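Local coordinates for protein galactan 1,3-beta-galactosidase (Phanerochaete chrysosporium, PDB 7BYS) that probably cleaves single galactose units from the ends of beta-1,3-galactan chains and carries a carbohydrate-binding module beside its catalytic domain, at residues A[36-41]-A[258-263]; A[163-168]-A[172-177]; A[229-232]-A[237-240]; A[368-373]-A[378-383]. All coordinates share one frame; numbering follows the deposited sequence. Where two conformers were deposited one is given.

In the fold
Contacts 1, 2 and 3 lie in the catalytic propeller, and contact 4 lies in the carbohydrate-binding module, by the module's own galactose site. Contact 1 is the one nearest the galactose site of the catalytic domain: Trp260 adjoins Gln242, and Glu36 adjoins Glu81. Contact 3 touches contact 1 through Arg259, whose NH2 is 2.9 Å from the O of Trp239, probably a hydrogen bond. Arg261 NH1 of contact 1 forms a salt bridge of 3.1 Å with Asp382 OD2 of contact 4. Contact 2 stands apart, its nearest atoms about 14 Å from those of contact 3 and about 17 Å from those of contact 1. Contacts 2 and 4 each carry an N-linked sugar.

Contact 1. Residues A[36-41]-A[258-263]; sequences EDKSHN and DRWRPS
Trp260 and Glu36 each turn CG beside the backbone N, anti to the carbonyl carbon. For Trp260 (chi1 -64°) this sends the six-membered end of the indole toward residues 36-41. The Glu36 chain runs on extended and sets its carboxylate at that end. OE1 of Glu36 lies 3.5 Å from CH2 of Trp260, and the carboxylate and ring planes are only 10° apart. Lys38 comes in at the ring edge, near its plane, with CD 4.0 Å from CZ3 of Trp260. Its chain then bends back over Glu36. NZ of Lys38 forms a salt bridge of 2.8 Å with Glu36 OE1, meeting it from above the carboxylate plane, 42° out of it.

The catalytic domain is the five-bladed beta-propeller of family 43. Glu36 ends the second strand of the first blade, and Trp260 follows the second strand of the last, so the contact joins the first and last blades. It borders the galactose site: NE1 of Trp260 bonds to OE1 of Gln242, and OE2 of Glu36 accepts from the backbone N of Arg82. With an alanine here in place of Glu36, the buried Lys38 ammonium would probably be left without its carboxylate mate and a gap would open at the Trp260 rim.

Beyond the salt bridge the loop folds as an Asx turn. OD1 of Asp37 accepts from N of Ser39 at 3.0 Å and from its OG as well. A type I turn from Lys38 to Asn41 overlaps it. One water then donates to Asn41 O at 2.9 Å and to Pro262 O at 3.1 Å.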
# COMPACT_ATOMS: atom_id res chain seq x y z
N GLU A 36 -10.78 2.32 -3.99
CA GLU A 36 -11.48 3.57 -3.69
C GLU A 36 -10.94 4.70 -4.56
O GLU A 36 -9.73 4.96 -4.56
CB GLU A 36 -11.28 3.93 -2.22
CG GLU A 36 -11.62 2.80 -1.26
CD GLU A 36 -10.82 2.88 0.03
OE1 GLU A 36 -10.16 3.91 0.27
OE2 GLU A 36 -10.81 1.90 0.79
N ASP A 37 -11.83 5.40 -5.26
CA ASP A 37 -11.44 6.60 -6.00
C ASP A 37 -11.46 7.76 -5.02
O ASP A 37 -12.52 8.15 -4.52
CB ASP A 37 -12.41 6.83 -7.15
CG ASP A 37 -12.04 8.02 -8.02
OD1 ASP A 37 -11.23 8.87 -7.60
OD2 ASP A 37 -12.57 8.12 -9.15
N LYS A 38 -10.30 8.33 -4.73
CA LYS A 38 -10.22 9.44 -3.79
C LYS A 38 -9.72 10.71 -4.48
O LYS A 38 -9.10 11.55 -3.85
CB LYS A 38 -9.34 9.08 -2.59
CG LYS A 38 -9.93 7.93 -1.77
CD LYS A 38 -9.05 7.56 -0.57
CE LYS A 38 -9.88 7.47 0.72
NZ LYS A 38 -11.08 6.57 0.61
N SER A 39 -10.03 10.86 -5.78
CA SER A 39 -9.40 11.92 -6.57
C SER A 39 -9.80 13.32 -6.12
O SER A 39 -9.11 14.28 -6.48
CB SER A 39 -9.73 11.75 -8.05
OG SER A 39 -11.12 11.75 -8.23
N HIS A 40 -10.87 13.47 -5.35
CA HIS A 40 -11.20 14.79 -4.81
C HIS A 40 -10.87 14.91 -3.32
O HIS A 40 -11.44 15.75 -2.61
CB HIS A 40 -12.62 15.20 -5.18
CG HIS A 40 -12.78 15.45 -6.64
ND1 HIS A 40 -13.84 14.97 -7.38
CD2 HIS A 40 -11.99 16.11 -7.52
CE1 HIS A 40 -13.70 15.33 -8.64
NE2 HIS A 40 -12.59 16.03 -8.76
N ASN A 41 -9.92 14.09 -2.85
CA ASN A 41 -9.36 14.19 -1.51
C ASN A 41 -10.42 14.03 -0.43
O ASN A 41 -10.34 14.64 0.64
CB ASN A 41 -8.55 15.47 -1.33
CG ASN A 41 -7.46 15.62 -2.37
OD1 ASN A 41 -6.65 14.71 -2.56
ND2 ASN A 41 -7.46 16.74 -3.07
N ASP A 258 -1.31 0.61 1.35
CA ASP A 258 -1.60 2.02 1.12
C ASP A 258 -0.76 2.86 2.06
O ASP A 258 -0.59 2.51 3.23
CB ASP A 258 -3.07 2.33 1.46
CG ASP A 258 -4.05 1.66 0.51
OD1 ASP A 258 -4.09 2.05 -0.67
OD2 ASP A 258 -4.77 0.74 0.96
N ARG A 259 -0.25 3.99 1.56
CA ARG A 259 0.32 5.03 2.42
C ARG A 259 -0.73 6.13 2.47
O ARG A 259 -0.84 6.94 1.55
CB ARG A 259 1.66 5.55 1.89
CG ARG A 259 2.20 6.73 2.72
CD ARG A 259 3.62 7.09 2.32
NE ARG A 259 4.50 5.96 2.58
CZ ARG A 259 5.62 5.69 1.92
NH1 ARG A 259 6.04 6.47 0.92
NH2 ARG A 259 6.32 4.61 2.25
N TRP A 260 -1.52 6.13 3.54
CA TRP A 260 -2.63 7.07 3.65
C TRP A 260 -2.10 8.45 3.97
O TRP A 260 -1.27 8.62 4.87
CB TRP A 260 -3.57 6.63 4.76
CG TRP A 260 -4.23 5.31 4.50
CD1 TRP A 260 -4.08 4.17 5.22
CD2 TRP A 260 -5.17 5.02 3.45
NE1 TRP A 260 -4.85 3.17 4.67
CE2 TRP A 260 -5.54 3.66 3.60
CE3 TRP A 260 -5.74 5.76 2.41
CZ2 TRP A 260 -6.44 3.03 2.74
CZ3 TRP A 260 -6.64 5.14 1.56
CH2 TRP A 260 -6.98 3.78 1.74
N ARG A 261 -2.59 9.45 3.25
CA ARG A 261 -2.20 10.84 3.48
C ARG A 261 -3.48 11.61 3.82
O ARG A 261 -4.15 12.12 2.91
CB ARG A 261 -1.52 11.40 2.24
CG ARG A 261 -0.87 12.72 2.52
CD ARG A 261 -0.07 13.16 1.36
NE ARG A 261 0.53 14.45 1.64
CZ ARG A 261 1.37 15.05 0.82
NH1 ARG A 261 1.70 14.45 -0.31
NH2 ARG A 261 1.88 16.23 1.14
N PRO A 262 -3.85 11.69 5.10
CA PRO A 262 -5.17 12.27 5.44
C PRO A 262 -5.42 13.68 4.93
O PRO A 262 -6.56 13.99 4.57
CB PRO A 262 -5.20 12.21 6.98
CG PRO A 262 -4.24 11.15 7.34
CD PRO A 262 -3.16 11.16 6.28
N SER A 263 -4.40 14.53 4.85
CA SER A 263 -4.60 15.90 4.39
C SER A 263 -4.65 16.03 2.88
O SER A 263 -4.96 17.11 2.37
CB SER A 263 -3.52 16.83 4.96
OG SER A 263 -2.25 16.19 4.97
O HOH W 1 -7.72 14.69 1.79

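Contact 2. Residues A[163-168]-A[172-177]; sequences KISRLD and YNVTAQ. With NAG (2-acetamido-2-deoxy-beta-D-glucopyranose), chain D.
Arg166 and Ala176 form an antiparallel hydrogen-bonded pair. N of Arg166 donates to O of Ala176 at 2.8 Å. The return bond comes from the residue before Ala176: N of Thr175 donates to O of Arg166, also at 2.8 Å. The next link is Asp168 N to Asn173 O, 2.9 Å long. The carboxylate of Asp168 adds a side-chain bond, its OD1 accepting from N of Tyr172 on the syn side, 29° out of plane.

This is the outer beta hairpin of the third propeller blade, and 174-181 is its edge strand. The register slips by one between Arg166 and Leu167, a beta bulge. There Leu167 pairs with Val174, their side chains diverging at the root. Even so, Leu167 sets CG beside its backbone N (chi1 -55°), and CD2 turns back to meet CG2 of Val174 at 3.7 Å. Both side chains touch Trp97 of the second blade. CB of Ser165 presses on CG1 of Val174 at 3.4 Å, tighter than a usual carbon contact.

The Tyr172 ring extends past the hairpin, and its OH bonds to Glu93. ND2 of Asn173 is joined covalently to C1 of an N-acetylglucosamine. A water donates to OD2 of Asp168 at 2.7 Å and takes a weak bond from that same ND2.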
# COMPACT_ATOMS: atom_id res chain seq x y z
N LYS A 163 -12.48 -11.41 13.27
CA LYS A 163 -13.29 -12.56 12.92
C LYS A 163 -13.03 -13.03 11.50
O LYS A 163 -12.77 -12.23 10.59
CB LYS A 163 -14.77 -12.23 13.07
CG LYS A 163 -15.17 -12.04 14.52
CD LYS A 163 -16.61 -11.59 14.68
CE LYS A 163 -16.93 -11.38 16.16
NZ LYS A 163 -18.20 -10.61 16.33
N ILE A 164 -13.14 -14.34 11.32
CA ILE A 164 -13.19 -14.97 10.01
C ILE A 164 -14.48 -15.77 9.96
O ILE A 164 -14.75 -16.56 10.87
CB ILE A 164 -12.00 -15.90 9.78
CG1 ILE A 164 -10.69 -15.09 9.89
CG2 ILE A 164 -12.12 -16.58 8.43
CD1 ILE A 164 -9.44 -15.93 9.78
N SER A 165 -15.30 -15.54 8.94
CA SER A 165 -16.58 -16.21 8.86
C SER A 165 -16.83 -16.66 7.43
O SER A 165 -16.46 -15.97 6.49
CB SER A 165 -17.71 -15.29 9.32
OG SER A 165 -17.54 -14.96 10.69
N ARG A 166 -17.47 -17.82 7.28
CA ARG A 166 -17.70 -18.41 5.97
C ARG A 166 -18.93 -17.80 5.30
O ARG A 166 -19.95 -17.54 5.94
CB ARG A 166 -17.88 -19.92 6.13
CG ARG A 166 -18.05 -20.69 4.83
CD ARG A 166 -17.83 -22.19 5.01
NE ARG A 166 -18.56 -22.72 6.16
CZ ARG A 166 -19.79 -23.23 6.12
NH1 ARG A 166 -20.35 -23.67 7.24
NH2 ARG A 166 -20.46 -23.29 4.98
N LEU A 167 -18.82 -17.56 3.99
CA LEU A 167 -19.93 -17.08 3.18
C LEU A 167 -20.74 -18.26 2.65
O LEU A 167 -20.22 -19.36 2.48
CB LEU A 167 -19.42 -16.30 1.97
CG LEU A 167 -18.49 -15.12 2.27
CD1 LEU A 167 -18.23 -14.34 1.00
CD2 LEU A 167 -19.08 -14.24 3.35
N ASP A 168 -22.02 -17.99 2.38
CA ASP A 168 -22.89 -18.98 1.75
C ASP A 168 -22.45 -19.24 0.31
O ASP A 168 -21.53 -18.60 -0.22
CB ASP A 168 -24.36 -18.58 1.88
CG ASP A 168 -24.73 -17.32 1.08
OD1 ASP A 168 -24.07 -16.99 0.06
OD2 ASP A 168 -25.72 -16.65 1.45
N TYR A 172 -23.36 -14.24 -0.88
CA TYR A 172 -24.25 -13.11 -0.61
C TYR A 172 -24.36 -12.78 0.87
O TYR A 172 -24.80 -11.68 1.21
CB TYR A 172 -25.68 -13.39 -1.10
CG TYR A 172 -25.87 -13.42 -2.60
CD1 TYR A 172 -24.86 -13.06 -3.49
CD2 TYR A 172 -27.10 -13.80 -3.13
CE1 TYR A 172 -25.07 -13.09 -4.87
CE2 TYR A 172 -27.32 -13.85 -4.49
CZ TYR A 172 -26.31 -13.49 -5.36
OH TYR A 172 -26.55 -13.54 -6.72
N ASN A 173 -23.98 -13.70 1.74
CA ASN A 173 -24.26 -13.55 3.16
C ASN A 173 -23.29 -14.43 3.94
O ASN A 173 -22.73 -15.40 3.40
CB ASN A 173 -25.72 -13.92 3.45
CG ASN A 173 -26.12 -13.67 4.88
OD1 ASN A 173 -25.59 -12.78 5.55
ND2 ASN A 173 -27.08 -14.47 5.36
N VAL A 174 -23.10 -14.09 5.21
CA VAL A 174 -22.24 -14.86 6.11
C VAL A 174 -23.08 -15.92 6.79
O VAL A 174 -24.14 -15.61 7.35
CB VAL A 174 -21.59 -13.92 7.14
CG1 VAL A 174 -20.87 -14.73 8.18
CG2 VAL A 174 -20.67 -12.92 6.46
N THR A 175 -22.62 -17.18 6.75
CA THR A 175 -23.38 -18.32 7.27
C THR A 175 -22.90 -18.80 8.64
O THR A 175 -23.74 -19.14 9.49
CB THR A 175 -23.37 -19.48 6.26
OG1 THR A 175 -24.17 -20.56 6.76
CG2 THR A 175 -21.97 -20.00 6.00
N ALA A 176 -21.59 -18.85 8.89
CA ALA A 176 -21.07 -19.41 10.13
C ALA A 176 -19.78 -18.69 10.48
O ALA A 176 -18.98 -18.38 9.59
CB ALA A 176 -20.77 -20.91 9.98
N GLN A 177 -19.58 -18.45 11.77
CA GLN A 177 -18.28 -18.01 12.25
C GLN A 177 -17.31 -19.17 12.21
O GLN A 177 -17.66 -20.32 12.51
CB GLN A 177 -18.38 -17.52 13.69
CG GLN A 177 -17.18 -16.68 14.13
CD GLN A 177 -17.47 -15.88 15.39
OE1 GLN A 177 -18.20 -14.90 15.35
NE2 GLN A 177 -16.90 -16.32 16.51
C1 NAG D . -27.58 -14.38 6.70
C2 NAG D . -29.08 -14.15 6.77
C3 NAG D . -29.59 -14.10 8.17
C4 NAG D . -29.14 -15.28 8.97
C5 NAG D . -27.62 -15.41 8.90
C6 NAG D . -27.12 -16.56 9.73
C7 NAG D . -28.88 -11.57 6.34
C8 NAG D . -29.30 -10.37 5.48
N2 NAG D . -29.42 -12.89 6.01
O3 NAG D . -31.05 -14.06 8.15
O4 NAG D . -29.56 -15.13 10.33
O5 NAG D . -27.20 -15.59 7.50
O6 NAG D . -27.26 -17.75 9.00
O7 NAG D . -28.13 -11.40 7.25
O HOH W 2 -20.25 -12.49 15.37
O HOH W 3 -27.44 -17.32 3.46

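Contact 3. Residues A[229-232]-A[237-240]; sequences QDIA and RTWY
Trp239 lies in a short turn of left-handed helical shape, residues 237-240, and meets Ala232. All four residues of the turn have positive phi and psi. The turn lies between the short last strand of the fourth propeller blade, 229-230, and the first strand of the fifth, 242-249. From CB the Trp239 chain leads to a CG set beside the backbone N (chi1 -64°), which carries the pyrrole side of the indole back toward Ala232. CD1 of Trp239 is 3.9 Å from the methyl CB of Ala232. NE1 of Trp239 lies 4.0 Å from the same methyl. The ring also stacks with that of His286 and touches Ile284.

Thr238 packs beside it. Its CG2 is 4.0 Å from CD1 of Ile231, and the two side chains are set at a slant to each other. CG2 and OG1 divide the work: the methyl packs, while OG1 is engaged by the O of Asn211 and the N of Asn213. Ile231 and Thr238 both also lie against Tyr255 and Ile284 of the fifth blade. A water sits between the two backbones, accepting from N of Thr238 at 2.8 Å and lying 3.4 Å from O of Ala232, a weak contact at most.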
# COMPACT_ATOMS: atom_id res chain seq x y z
N GLN A 229 3.60 -11.98 14.29
CA GLN A 229 4.99 -11.62 14.09
C GLN A 229 5.07 -10.51 13.04
O GLN A 229 4.19 -10.37 12.19
CB GLN A 229 5.83 -12.82 13.64
CG GLN A 229 5.83 -14.02 14.62
CD GLN A 229 6.55 -13.76 15.95
OE1 GLN A 229 7.21 -12.73 16.15
NE2 GLN A 229 6.43 -14.71 16.87
N ASP A 230 6.14 -9.73 13.09
CA ASP A 230 6.31 -8.60 12.18
C ASP A 230 6.63 -9.07 10.76
O ASP A 230 7.36 -10.03 10.55
CB ASP A 230 7.45 -7.71 12.68
CG ASP A 230 7.04 -6.83 13.83
OD1 ASP A 230 6.10 -6.02 13.66
OD2 ASP A 230 7.64 -6.96 14.92
N ILE A 231 6.08 -8.33 9.78
CA ILE A 231 6.49 -8.52 8.38
C ILE A 231 7.58 -7.55 7.95
O ILE A 231 8.13 -7.72 6.85
CB ILE A 231 5.30 -8.44 7.39
CG1 ILE A 231 4.63 -7.06 7.39
CG2 ILE A 231 4.30 -9.56 7.66
CD1 ILE A 231 3.56 -6.89 6.28
N ALA A 232 7.92 -6.56 8.77
CA ALA A 232 8.88 -5.52 8.41
C ALA A 232 9.51 -5.01 9.70
O ALA A 232 9.00 -5.29 10.79
CB ALA A 232 8.20 -4.38 7.65
N ARG A 237 7.17 1.07 10.74
CA ARG A 237 5.72 1.06 10.63
C ARG A 237 5.29 0.55 9.25
O ARG A 237 4.57 1.21 8.50
CB ARG A 237 5.13 2.44 10.94
CG ARG A 237 5.68 3.04 12.23
CD ARG A 237 5.16 4.44 12.49
NE ARG A 237 5.60 5.36 11.45
CZ ARG A 237 5.11 6.58 11.26
NH1 ARG A 237 4.13 7.05 12.04
NH2 ARG A 237 5.57 7.32 10.26
N THR A 238 5.77 -0.66 8.94
CA THR A 238 5.54 -1.30 7.65
C THR A 238 6.05 -0.43 6.50
O THR A 238 5.40 -0.30 5.46
CB THR A 238 4.09 -1.74 7.44
OG1 THR A 238 3.54 -2.18 8.68
CG2 THR A 238 4.02 -2.92 6.48
N TRP A 239 7.24 0.15 6.69
CA TRP A 239 7.79 1.07 5.70
C TRP A 239 6.77 2.16 5.35
O TRP A 239 6.59 2.53 4.19
CB TRP A 239 8.28 0.31 4.45
CG TRP A 239 9.42 -0.61 4.76
CD1 TRP A 239 9.38 -1.97 4.84
CD2 TRP A 239 10.77 -0.24 5.08
NE1 TRP A 239 10.61 -2.47 5.16
CE2 TRP A 239 11.49 -1.42 5.31
CE3 TRP A 239 11.44 0.99 5.17
CZ2 TRP A 239 12.85 -1.43 5.64
CZ3 TRP A 239 12.79 0.99 5.48
CH2 TRP A 239 13.48 -0.22 5.71
N TYR A 240 6.11 2.66 6.39
CA TYR A 240 5.02 3.64 6.29
C TYR A 240 3.93 3.17 5.31
O TYR A 240 3.77 3.70 4.20
CB TYR A 240 5.54 5.04 5.96
CG TYR A 240 4.61 6.16 6.34
CD1 TYR A 240 3.22 6.03 6.26
CD2 TYR A 240 5.12 7.37 6.78
CE1 TYR A 240 2.37 7.10 6.62
CE2 TYR A 240 4.31 8.41 7.14
CZ TYR A 240 2.95 8.28 7.06
OH TYR A 240 2.19 9.35 7.43
O HOH W 4 6.84 -2.61 10.61

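Contact 4. Residues A[368-373]-A[378-383]; sequences NVTVSV and SVLVDQ. With NAG (2-acetamido-2-deoxy-beta-D-glucopyranose), chain E.
Val371 and Val381 meet through their CG2 methyls, 3.8 Å apart. Val369 joins them on the same face, its CG1 4.1 Å from CB of Val381. This face turns inward: Val369 and Val371 touch Phe410, Val369 and Val381 touch Leu357, and Val381 touches Val395 and Val397. Four backbone bonds hold the strands in register. Val369 exchanges bonds with Val381 both ways, and Val371 does so with Val379.

The two strands are a beta hairpin at the edge of one sheet of the beta-sandwich that forms the carbohydrate-binding module. Strand 379-383 is one of the two outer strands of that sheet. Gln383 extends along the inner face beside Val369. Its NE2 passes 3.6 Å from CG1 of Val369, and its OE1 accepts from the backbone N of Ala419. The nearest side-chain atoms of Gln383 and Arg367, a galactose-binding residue of the module, are about 4 Å apart. Replacing Gln383 by an alanine would probably leave the N-H of Ala419 without that acceptor and open a gap beside Val369.

On the other face CG2 of Thr370 touches CD1 of Leu380 at 3.7 Å. Asn368 places CG between its backbone N and carbonyl carbon (chi1 36°), which lays the amide beside Leu380. OD1 of Asn368 is bonded by Asn416. ND2 is linked covalently to C1 of an N-acetylglucosamine, whose C8 methyl rests 3.7 Å from CD2 of Leu380. A water accepts from ND2 of Asn368 at 3.0 Å and lies 2.8 Å from OD1 of Asp382. OD2 of Asp382 pairs with Arg261 of the catalytic propeller.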
# COMPACT_ATOMS: atom_id res chain seq x y z
N ASN A 368 9.47 18.52 3.09
CA ASN A 368 9.82 18.27 1.70
C ASN A 368 11.23 18.76 1.47
O ASN A 368 11.81 19.46 2.31
CB ASN A 368 8.86 18.97 0.75
CG ASN A 368 8.43 20.26 1.28
OD1 ASN A 368 9.22 21.20 1.34
ND2 ASN A 368 7.18 20.33 1.73
N VAL A 369 11.78 18.39 0.32
CA VAL A 369 13.15 18.74 -0.02
C VAL A 369 13.19 19.11 -1.50
O VAL A 369 12.56 18.44 -2.33
CB VAL A 369 14.14 17.60 0.33
CG1 VAL A 369 13.89 16.35 -0.52
CG2 VAL A 369 15.60 18.09 0.21
N THR A 370 13.89 20.19 -1.82
CA THR A 370 14.14 20.53 -3.22
C THR A 370 15.30 19.70 -3.75
O THR A 370 16.29 19.45 -3.05
CB THR A 370 14.49 22.01 -3.36
OG1 THR A 370 15.68 22.28 -2.61
CG2 THR A 370 13.36 22.90 -2.86
N VAL A 371 15.18 19.28 -5.01
CA VAL A 371 16.18 18.44 -5.67
C VAL A 371 16.49 19.07 -7.03
O VAL A 371 15.58 19.27 -7.85
CB VAL A 371 15.70 16.99 -5.84
CG1 VAL A 371 16.79 16.14 -6.48
CG2 VAL A 371 15.28 16.38 -4.50
N SER A 372 17.76 19.37 -7.26
CA SER A 372 18.22 19.99 -8.50
C SER A 372 19.36 19.17 -9.06
O SER A 372 20.32 18.85 -8.34
CB SER A 372 18.70 21.41 -8.20
OG SER A 372 19.51 21.91 -9.25
N VAL A 373 19.28 18.81 -10.34
CA VAL A 373 20.30 18.00 -10.99
C VAL A 373 21.13 18.90 -11.89
O VAL A 373 20.59 19.57 -12.77
CB VAL A 373 19.67 16.86 -11.81
CG1 VAL A 373 20.77 16.02 -12.46
CG2 VAL A 373 18.78 16.00 -10.93
N SER A 378 14.59 23.07 -9.83
CA SER A 378 14.31 22.20 -8.71
C SER A 378 12.96 21.52 -8.87
O SER A 378 12.03 22.09 -9.44
CB SER A 378 14.24 23.03 -7.43
OG SER A 378 15.54 23.33 -6.94
N VAL A 379 12.85 20.31 -8.33
CA VAL A 379 11.56 19.70 -8.06
C VAL A 379 11.46 19.50 -6.55
O VAL A 379 12.48 19.36 -5.87
CB VAL A 379 11.33 18.37 -8.81
CG1 VAL A 379 11.32 18.60 -10.32
CG2 VAL A 379 12.36 17.36 -8.41
N LEU A 380 10.24 19.50 -6.04
CA LEU A 380 10.01 19.35 -4.61
C LEU A 380 9.53 17.94 -4.31
O LEU A 380 8.56 17.47 -4.92
CB LEU A 380 8.98 20.38 -4.14
CG LEU A 380 8.87 20.57 -2.63
CD1 LEU A 380 10.17 21.12 -2.05
CD2 LEU A 380 7.72 21.49 -2.33
N VAL A 381 10.21 17.25 -3.40
CA VAL A 381 9.90 15.87 -3.06
C VAL A 381 9.32 15.82 -1.66
O VAL A 381 9.94 16.31 -0.70
CB VAL A 381 11.14 14.97 -3.18
CG1 VAL A 381 10.77 13.54 -2.84
CG2 VAL A 381 11.72 15.02 -4.60
N ASP A 382 8.14 15.21 -1.52
CA ASP A 382 7.48 15.09 -0.23
C ASP A 382 8.22 14.07 0.64
O ASP A 382 8.60 12.99 0.17
CB ASP A 382 6.06 14.56 -0.41
CG ASP A 382 5.15 15.56 -1.08
OD1 ASP A 382 5.28 16.77 -0.81
OD2 ASP A 382 4.28 15.11 -1.87
N GLN A 383 8.38 14.41 1.92
CA GLN A 383 9.06 13.57 2.90
C GLN A 383 8.11 13.30 4.06
O GLN A 383 8.00 14.10 5.01
CB GLN A 383 10.36 14.22 3.38
CG GLN A 383 11.36 14.37 2.25
CD GLN A 383 12.60 15.12 2.67
OE1 GLN A 383 12.52 16.24 3.16
NE2 GLN A 383 13.75 14.50 2.51
C1 NAG E . 6.67 21.51 2.36
C2 NAG E . 5.20 21.78 2.07
C3 NAG E . 4.68 22.88 2.93
C4 NAG E . 4.92 22.63 4.39
C5 NAG E . 6.40 22.38 4.67
C6 NAG E . 6.56 21.99 6.11
C7 NAG E . 4.26 21.31 -0.26
C8 NAG E . 4.11 21.66 -1.74
N2 NAG E . 5.07 22.14 0.63
O3 NAG E . 3.25 23.00 2.69
O4 NAG E . 4.51 23.76 5.16
O5 NAG E . 6.92 21.30 3.83
O6 NAG E . 7.93 21.84 6.39
O7 NAG E . 3.70 20.35 0.17
O HOH W 5 5.42 17.88 1.74